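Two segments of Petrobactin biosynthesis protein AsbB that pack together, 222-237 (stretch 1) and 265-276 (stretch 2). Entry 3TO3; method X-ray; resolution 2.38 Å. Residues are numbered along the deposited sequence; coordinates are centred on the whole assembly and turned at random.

Stretch 1, residues 222-237: RKLEAYKERIHSMGCD
Stretch 2 (265-276) DKGIIYLGESAD

A helix packs roughly antiparallel against a strand through a small apolar seam, fastened by one arginine that reaches a backbone carbonyl of the strand. The helix, already under way at Arg-222, runs to His-232; a type I turn from His-232 to Gly-235 then redirects the chain, with Gly-235 at a positive phi (73°) that favours glycine. The strand begins at Ile-268, and its direction makes 146° with that of the helix, the axes approaching to 9.5 Å. In register, the CA of Tyr-227 lies 6.3 Å from the CA of Leu-271, the CA of Ile-231 lies 7.7 Å from the CA of Ile-269, and the CA of Cys-236 8.0 Å from the CA of Lys-266, while Lys-223 lies nearest Ala-275. Between the stretches 597 Å² is buried, both sides summed.

Leu-271 (m, t) loses the most area to the partner stretch. Its backbone departs from extended geometry (phi/psi -102/-60), and its CB sits 3.6 Å from the centroid of the Tyr-227 ring, 13° off the normal, a CH-pi contact over one face. Tyr-227 has chi1 m and chi2 -9°; its CA-to-CB bond points sideways, yet the ring's end comes nearer the strand. Gly-272 suits its backbone angles of 165/-155, where a CB would jam against the preceding carbonyl O; an ideal CB would also lie 3.6 Å from Tyr-227 OH.

One turn on, Ile-231 (m, t) places CG1 4.2 Å from CD2 of Leu-271 and CG2 4.0 Å from CD1 of Ile-269. Ile-269, also m, t, points toward the helix side, and its CG2 meets SE of selenomethionine Met-234 (m, t, p) at 3.6 Å. These flexible or branched apolar side chains fill the seam without needing polar partners.

Arg-230 supplies the polar fastening. Starting t, t, with chi3 148° and chi4 64°, its long side chain brings NH2 2.7 Å from O of Tyr-270, a hydrogen bond with an angle of 153°, while NE makes a weak one to the same Tyr-270 O at 3.2 Å. The carbonyl lies at the guanidinium edge, near its plane, where the N-H groups point. At the helix end, OG of Ser-233 (chi1 p) donates a 2.7 Å hydrogen bond to the backbone O of Arg-230.

Lysines flank the seam with their aliphatic portions. Lys-266, at phi/psi 67/23, sets CD 3.5 Å from SG of Cys-236 (m) and CE 3.3 Å from CE of Met-234. In the preceding residue, Asp-265, OD2 accepts a 3.0 Å hydrogen bond from N of Gly-267. Toward the far end, CE of Lys-223 approaches O of Glu-273 at 3.7 Å.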

ATOM      1  N   ARG B 222      34.545  18.614  -7.328  1.00 87.74           N
ATOM      2  CA  ARG B 222      33.911  19.897  -7.577  1.00 88.39           C
ATOM      3  C   ARG B 222      32.513  19.892  -6.982  1.00 83.03           C
ATOM      4  O   ARG B 222      32.137  20.812  -6.237  1.00 74.53           O
ATOM      5  CB  ARG B 222      33.853  20.212  -9.074  1.00 96.28           C
ATOM      6  CG  ARG B 222      33.437  21.653  -9.409  1.00106.49           C
ATOM      7  CD  ARG B 222      33.134  21.804 -10.899  1.00115.66           C
ATOM      8  NE  ARG B 222      33.936  22.844 -11.549  1.00124.28           N
ATOM      9  CZ  ARG B 222      34.161  22.914 -12.862  1.00125.19           C
ATOM     10  NH1 ARG B 222      33.654  21.993 -13.681  1.00122.19           N
ATOM     11  NH2 ARG B 222      34.899  23.905 -13.360  1.00122.60           N
ATOM     12  N   LYS B 223      31.755  18.847  -7.310  1.00 75.66           N
ATOM     13  CA  LYS B 223      30.384  18.712  -6.845  1.00 66.79           C
ATOM     14  C   LYS B 223      30.358  18.605  -5.323  1.00 67.27           C
ATOM     15  O   LYS B 223      29.575  19.286  -4.656  1.00 64.25           O
ATOM     16  CB  LYS B 223      29.720  17.492  -7.478  1.00 63.49           C
ATOM     17  CG  LYS B 223      28.457  17.820  -8.240  1.00 72.84           C
ATOM     18  CD  LYS B 223      27.353  16.818  -7.920  1.00 81.53           C
ATOM     19  CE  LYS B 223      26.799  16.128  -9.172  1.00 82.71           C
ATOM     20  NZ  LYS B 223      26.388  17.109 -10.231  1.00 85.03           N
ATOM     21  N   LEU B 224      31.233  17.761  -4.780  1.00 71.47           N
ATOM     22  CA  LEU B 224      31.280  17.512  -3.345  1.00 67.99           C
ATOM     23  C   LEU B 224      31.580  18.809  -2.630  1.00 69.74           C
ATOM     24  O   LEU B 224      31.082  19.057  -1.530  1.00 70.44           O
ATOM     25  CB  LEU B 224      32.342  16.468  -3.010  1.00 66.24           C
ATOM     26  CG  LEU B 224      32.284  15.653  -1.707  1.00 68.12           C
ATOM     27  CD1 LEU B 224      30.864  15.307  -1.254  1.00 63.93           C
ATOM     28  CD2 LEU B 224      33.103  14.374  -1.855  1.00 67.06           C
ATOM     29  N   GLU B 225      32.378  19.648  -3.275  1.00 64.04           N
ATOM     30  CA  GLU B 225      32.776  20.903  -2.673  1.00 74.39           C
ATOM     31  C   GLU B 225      31.545  21.777  -2.655  1.00 65.98           C
ATOM     32  O   GLU B 225      31.281  22.485  -1.696  1.00 67.89           O
ATOM     33  CB  GLU B 225      33.909  21.562  -3.475  1.00 88.25           C
ATOM     34  CG  GLU B 225      34.549  22.769  -2.801  1.00104.38           C
ATOM     35  CD  GLU B 225      35.905  23.140  -3.417  1.00120.99           C
ATOM     36  OE1 GLU B 225      36.468  24.203  -3.043  1.00123.68           O
ATOM     37  OE2 GLU B 225      36.411  22.367  -4.269  1.00123.24           O
ATOM     38  N   ALA B 226      30.776  21.688  -3.722  1.00 59.37           N
ATOM     39  CA  ALA B 226      29.594  22.511  -3.874  1.00 62.17           C
ATOM     40  C   ALA B 226      28.475  21.983  -2.989  1.00 63.64           C
ATOM     41  O   ALA B 226      27.616  22.745  -2.529  1.00 63.75           O
ATOM     42  CB  ALA B 226      29.156  22.526  -5.328  1.00 58.43           C
ATOM     43  N   TYR B 227      28.480  20.673  -2.773  1.00 59.21           N
ATOM     44  CA  TYR B 227      27.543  20.065  -1.837  1.00 56.18           C
ATOM     45  C   TYR B 227      27.835  20.578  -0.426  1.00 61.57           C
ATOM     46  O   TYR B 227      26.919  20.957   0.314  1.00 64.68           O
ATOM     47  CB  TYR B 227      27.616  18.533  -1.894  1.00 56.04           C
ATOM     48  CG  TYR B 227      26.840  17.908  -3.048  1.00 58.07           C
ATOM     49  CD1 TYR B 227      25.996  18.683  -3.840  1.00 57.23           C
ATOM     50  CD2 TYR B 227      26.935  16.537  -3.329  1.00 48.85           C
ATOM     51  CE1 TYR B 227      25.270  18.119  -4.882  1.00 57.52           C
ATOM     52  CE2 TYR B 227      26.205  15.960  -4.378  1.00 50.63           C
ATOM     53  CZ  TYR B 227      25.373  16.757  -5.145  1.00 59.84           C
ATOM     54  OH  TYR B 227      24.641  16.216  -6.192  1.00 61.84           O
ATOM     55  N   LYS B 228      29.109  20.611  -0.055  1.00 63.33           N
ATOM     56  CA  LYS B 228      29.475  21.099   1.267  1.00 62.79           C
ATOM     57  C   LYS B 228      29.131  22.566   1.456  1.00 66.48           C
ATOM     58  O   LYS B 228      28.809  22.982   2.561  1.00 68.13           O
ATOM     59  CB  LYS B 228      30.942  20.795   1.598  1.00 66.67           C
ATOM     60  CG  LYS B 228      31.149  19.290   1.803  1.00 72.54           C
ATOM     61  CD  LYS B 228      32.603  18.857   1.967  1.00 72.11           C
ATOM     62  CE  LYS B 228      32.676  17.323   2.091  1.00 69.83           C
ATOM     63  NZ  LYS B 228      34.080  16.825   2.016  1.00 78.34           N
ATOM     64  N   GLU B 229      29.169  23.349   0.384  1.00 72.50           N
ATOM     65  CA  GLU B 229      28.918  24.781   0.519  1.00 75.91           C
ATOM     66  C   GLU B 229      27.436  25.025   0.677  1.00 78.25           C
ATOM     67  O   GLU B 229      27.027  26.016   1.271  1.00 87.27           O
ATOM     68  CB  GLU B 229      29.465  25.571  -0.673  1.00 84.95           C
ATOM     69  CG  GLU B 229      30.566  26.572  -0.304  1.00100.47           C
ATOM     70  CD  GLU B 229      30.055  27.743   0.545  1.00114.25           C
ATOM     71  OE1 GLU B 229      28.818  27.920   0.667  1.00116.17           O
ATOM     72  OE2 GLU B 229      30.898  28.488   1.093  1.00117.58           O
ATOM     73  N   ARG B 230      26.627  24.124   0.136  1.00 70.60           N
ATOM     74  CA  ARG B 230      25.184  24.250   0.269  1.00 70.32           C
ATOM     75  C   ARG B 230      24.738  23.970   1.714  1.00 71.61           C
ATOM     76  O   ARG B 230      24.002  24.749   2.299  1.00 77.52           O
ATOM     77  CB  ARG B 230      24.460  23.350  -0.742  1.00 70.70           C
ATOM     78  CG  ARG B 230      22.975  23.239  -0.492  1.00 80.67           C
ATOM     79  CD  ARG B 230      22.223  22.736  -1.712  1.00 93.20           C
ATOM     80  NE  ARG B 230      21.047  21.940  -1.347  1.00102.53           N
ATOM     81  CZ  ARG B 230      19.990  22.416  -0.685  1.00107.16           C
ATOM     82  NH1 ARG B 230      19.960  23.695  -0.308  1.00106.59           N
ATOM     83  NH2 ARG B 230      18.963  21.611  -0.392  1.00103.22           N
ATOM     84  N   ILE B 231      25.208  22.863   2.281  1.00 69.58           N
ATOM     85  CA  ILE B 231      24.957  22.512   3.672  1.00 61.72           C
ATOM     86  C   ILE B 231      25.387  23.640   4.603  1.00 67.92           C
ATOM     87  O   ILE B 231      24.667  24.005   5.519  1.00 70.04           O
ATOM     88  CB  ILE B 231      25.725  21.220   4.047  1.00 50.72           C
ATOM     89  CG1 ILE B 231      25.304  20.061   3.146  1.00 42.72           C
ATOM     90  CG2 ILE B 231      25.521  20.848   5.509  1.00 43.97           C
ATOM     91  CD1 ILE B 231      26.142  18.799   3.319  1.00 38.05           C
ATOM     92  N   HIS B 232      26.563  24.203   4.356  1.00 79.69           N
ATOM     93  CA  HIS B 232      27.096  25.259   5.218  1.00 87.62           C
ATOM     94  C   HIS B 232      26.240  26.515   5.241  1.00 89.06           C
ATOM     95  O   HIS B 232      26.175  27.199   6.251  1.00 91.41           O
ATOM     96  CB  HIS B 232      28.528  25.634   4.837  1.00 90.56           C
ATOM     97  CG  HIS B 232      29.125  26.668   5.734  1.00 99.35           C
ATOM     98  ND1 HIS B 232      29.540  26.388   7.019  1.00103.77           N
ATOM     99  CD2 HIS B 232      29.354  27.989   5.545  1.00103.26           C
ATOM    100  CE1 HIS B 232      30.016  27.487   7.577  1.00103.90           C
ATOM    101  NE2 HIS B 232      29.911  28.475   6.705  1.00104.48           N
ATOM    102  N   SER B 233      25.583  26.808   4.126  1.00 91.47           N
ATOM    103  CA  SER B 233      24.766  28.008   4.002  1.00 94.05           C
ATOM    104  C   SER B 233      23.359  27.779   4.560  1.00 92.45           C
ATOM    105  O   SER B 233      22.518  28.675   4.541  1.00 92.57           O
ATOM    106  CB  SER B 233      24.680  28.428   2.541  1.00 96.87           C
ATOM    107  OG  SER B 233      23.957  27.453   1.804  1.00 99.46           O
HETATM  108  N   MSE B 234      23.094  26.561   5.011  1.00 87.22           N
HETATM  109  CA  MSE B 234      21.893  26.270   5.792  1.00 81.44           C
HETATM  110  C   MSE B 234      22.192  26.314   7.278  1.00 82.98           C
HETATM  111  O   MSE B 234      21.379  25.877   8.089  1.00 87.77           O
HETATM  112  CB  MSE B 234      21.304  24.925   5.433  1.00 73.37           C
HETATM  113  CG  MSE B 234      21.189  24.738   3.965  1.00 73.42           C
HETATM  114 SE   MSE B 234      20.592  22.954   3.596  0.56 76.99          SE
HETATM  115  CE  MSE B 234      18.650  23.385   3.705  1.00 72.69           C
ATOM    116  N   GLY B 235      23.404  26.733   7.621  1.00 76.68           N
ATOM    117  CA  GLY B 235      23.813  26.800   9.007  1.00 76.78           C
ATOM    118  C   GLY B 235      24.067  25.435   9.614  1.00 74.16           C
ATOM    119  O   GLY B 235      23.902  25.237  10.817  1.00 76.33           O
ATOM    120  N   CYS B 236      24.496  24.493   8.784  1.00 65.14           N
ATOM    121  CA  CYS B 236      24.820  23.175   9.272  1.00 66.09           C
ATOM    122  C   CYS B 236      26.282  22.918   9.014  1.00 67.01           C
ATOM    123  O   CYS B 236      26.897  23.565   8.182  1.00 69.34           O
ATOM    124  CB  CYS B 236      23.948  22.119   8.586  1.00 73.32           C
ATOM    125  SG  CYS B 236      22.183  22.355   8.914  1.00 71.65           S
ATOM    126  N   ASP B 237      26.847  21.981   9.758  1.00 66.87           N
ATOM    127  CA  ASP B 237      28.264  21.725   9.682  1.00 56.99           C
ATOM    128  C   ASP B 237      28.518  20.534   8.762  1.00 55.11           C
ATOM    129  O   ASP B 237      28.282  19.381   9.125  1.00 53.47           O
ATOM    130  CB  ASP B 237      28.796  21.470  11.094  1.00 67.57           C
ATOM    131  CG  ASP B 237      30.273  21.131  11.124  1.00 71.02           C
ATOM    132  OD1 ASP B 237      30.868  20.902  10.054  1.00 72.45           O
ATOM    133  OD2 ASP B 237      30.832  21.068  12.240  1.00 78.37           O
ATOM    134  N   ASP B 265      14.498  18.883  10.499  1.00 45.20           N
ATOM    135  CA  ASP B 265      15.584  19.140  11.422  1.00 50.89           C
ATOM    136  C   ASP B 265      16.984  18.958  10.806  1.00 57.98           C
ATOM    137  O   ASP B 265      17.984  18.995  11.514  1.00 68.50           O
ATOM    138  CB  ASP B 265      15.398  18.389  12.755  1.00 59.41           C
ATOM    139  CG  ASP B 265      15.655  16.896  12.644  1.00 71.93           C
ATOM    140  OD1 ASP B 265      15.300  16.169  13.595  1.00 81.89           O
ATOM    141  OD2 ASP B 265      16.212  16.445  11.620  1.00 73.24           O
ATOM    142  N   LYS B 266      17.042  18.733   9.498  1.00 45.10           N
ATOM    143  CA  LYS B 266      18.313  18.606   8.790  1.00 44.20           C
ATOM    144  C   LYS B 266      19.116  17.377   9.161  1.00 43.40           C
ATOM    145  O   LYS B 266      20.314  17.329   8.939  1.00 51.23           O
ATOM    146  CB  LYS B 266      19.169  19.859   9.032  1.00 45.63           C
ATOM    147  CG  LYS B 266      18.381  21.163   8.974  1.00 45.25           C
ATOM    148  CD  LYS B 266      18.831  22.055   7.832  1.00 64.25           C
ATOM    149  CE  LYS B 266      17.970  21.907   6.577  1.00 81.97           C
ATOM    150  NZ  LYS B 266      16.661  22.671   6.675  1.00 93.78           N
ATOM    151  N   GLY B 267      18.434  16.358   9.670  1.00 43.89           N
ATOM    152  CA  GLY B 267      18.993  15.021   9.741  1.00 35.23           C
ATOM    153  C   GLY B 267      19.304  14.514   8.337  1.00 45.66           C
ATOM    154  O   GLY B 267      20.218  13.704   8.138  1.00 42.52           O
ATOM    155  N   ILE B 268      18.510  14.990   7.373  1.00 41.01           N
ATOM    156  CA  ILE B 268      18.621  14.627   5.970  1.00 37.70           C
ATOM    157  C   ILE B 268      18.523  15.891   5.118  1.00 40.40           C
ATOM    158  O   ILE B 268      17.662  16.752   5.332  1.00 40.02           O
ATOM    159  CB  ILE B 268      17.483  13.699   5.559  1.00 44.11           C
ATOM    160  CG1 ILE B 268      17.788  12.275   5.944  1.00 49.08           C
ATOM    161  CG2 ILE B 268      17.323  13.689   4.085  1.00 50.70           C
ATOM    162  CD1 ILE B 268      16.569  11.412   5.677  1.00 59.17           C
ATOM    163  N   ILE B 269      19.416  16.036   4.156  1.00 39.59           N
ATOM    164  CA  ILE B 269      19.385  17.239   3.337  1.00 45.00           C
ATOM    165  C   ILE B 269      19.527  16.829   1.880  1.00 47.54           C
ATOM    166  O   ILE B 269      20.438  16.074   1.518  1.00 46.18           O
ATOM    167  CB  ILE B 269      20.537  18.205   3.670  1.00 44.55           C
ATOM    168  CG1 ILE B 269      20.528  18.596   5.146  1.00 43.23           C
ATOM    169  CG2 ILE B 269      20.468  19.436   2.787  1.00 40.97           C
ATOM    170  CD1 ILE B 269      21.770  19.376   5.605  1.00 40.05           C
ATOM    171  N   TYR B 270      18.619  17.334   1.056  1.00 47.87           N
ATOM    172  CA  TYR B 270      18.623  17.042  -0.353  1.00 44.02           C
ATOM    173  C   TYR B 270      19.729  17.850  -1.036  1.00 42.76           C
ATOM    174  O   TYR B 270      19.799  19.058  -0.884  1.00 46.57           O
ATOM    175  CB  TYR B 270      17.250  17.368  -0.956  1.00 37.39           C
ATOM    176  CG  TYR B 270      17.261  17.414  -2.469  1.00 40.27           C
ATOM    177  CD1 TYR B 270      17.175  16.262  -3.226  1.00 40.58           C
ATOM    178  CD2 TYR B 270      17.375  18.624  -3.141  1.00 47.38           C
ATOM    179  CE1 TYR B 270      17.222  16.315  -4.640  1.00 45.44           C
ATOM    180  CE2 TYR B 270      17.415  18.684  -4.533  1.00 49.03           C
ATOM    181  CZ  TYR B 270      17.333  17.530  -5.274  1.00 49.33           C
ATOM    182  OH  TYR B 270      17.387  17.611  -6.658  1.00 51.74           O
ATOM    183  N   LEU B 271      20.577  17.177  -1.800  1.00 41.95           N
ATOM    184  CA  LEU B 271      21.643  17.843  -2.545  1.00 49.64           C
ATOM    185  C   LEU B 271      21.295  17.989  -4.043  1.00 54.60           C
ATOM    186  O   LEU B 271      21.262  19.101  -4.568  1.00 63.16           O
ATOM    187  CB  LEU B 271      22.992  17.161  -2.321  1.00 49.43           C
ATOM    188  CG  LEU B 271      23.265  17.076  -0.825  1.00 48.57           C
ATOM    189  CD1 LEU B 271      24.434  16.101  -0.494  1.00 47.86           C
ATOM    190  CD2 LEU B 271      23.522  18.479  -0.298  1.00 41.10           C
ATOM    191  N   GLY B 272      21.081  16.878  -4.737  1.00 44.31           N
ATOM    192  CA  GLY B 272      20.724  16.932  -6.152  1.00 42.10           C
ATOM    193  C   GLY B 272      20.873  15.599  -6.866  1.00 42.59           C
ATOM    194  O   GLY B 272      20.844  14.543  -6.239  1.00 48.20           O
ATOM    195  N   GLU B 273      21.070  15.645  -8.178  1.00 45.66           N
ATOM    196  CA  GLU B 273      21.061  14.439  -9.002  1.00 46.22           C
ATOM    197  C   GLU B 273      22.463  14.036  -9.400  1.00 48.86           C
ATOM    198  O   GLU B 273      23.336  14.890  -9.491  1.00 47.41           O
ATOM    199  CB  GLU B 273      20.193  14.664 -10.239  1.00 50.53           C
ATOM    200  CG  GLU B 273      18.843  15.266  -9.868  1.00 66.06           C
ATOM    201  CD  GLU B 273      17.885  15.389 -11.027  1.00 72.52           C
ATOM    202  OE1 GLU B 273      17.855  16.463 -11.667  1.00 80.89           O
ATOM    203  OE2 GLU B 273      17.142  14.418 -11.274  1.00 64.13           O
ATOM    204  N   SER B 274      22.704  12.738  -9.588  1.00 43.79           N
ATOM    205  CA  SER B 274      24.027  12.322 -10.042  1.00 42.38           C
ATOM    206  C   SER B 274      24.330  12.886 -11.426  1.00 48.34           C
ATOM    207  O   SER B 274      23.413  13.177 -12.189  1.00 47.26           O
ATOM    208  CB  SER B 274      24.157  10.801 -10.037  1.00 41.35           C
ATOM    209  OG  SER B 274      23.077  10.201 -10.702  1.00 42.04           O
ATOM    210  N   ALA B 275      25.614  13.075 -11.738  1.00 50.65           N
ATOM    211  CA  ALA B 275      26.003  13.506 -13.079  1.00 50.33           C
ATOM    212  C   ALA B 275      25.729  12.375 -14.065  1.00 51.67           C
ATOM    213  O   ALA B 275      25.236  12.597 -15.160  1.00 57.53           O
ATOM    214  CB  ALA B 275      27.534  13.899 -13.133  1.00 47.38           C
ATOM    215  N   ASP B 276      26.084  11.158 -13.670  1.00 44.93           N
ATOM    216  CA  ASP B 276      25.923   9.993 -14.537  1.00 49.94           C
ATOM    217  C   ASP B 276      24.483   9.450 -14.563  1.00 52.85           C
ATOM    218  O   ASP B 276      23.706   9.621 -13.610  1.00 51.45           O
ATOM    219  CB  ASP B 276      26.923   8.881 -14.145  1.00 47.91           C
ATOM    220  CG  ASP B 276      28.399   9.313 -14.337  1.00 60.74           C
ATOM    221  OD1 ASP B 276      28.656  10.371 -14.963  1.00 57.99           O
ATOM    222  OD2 ASP B 276      29.308   8.586 -13.876  1.00 59.05           O
TER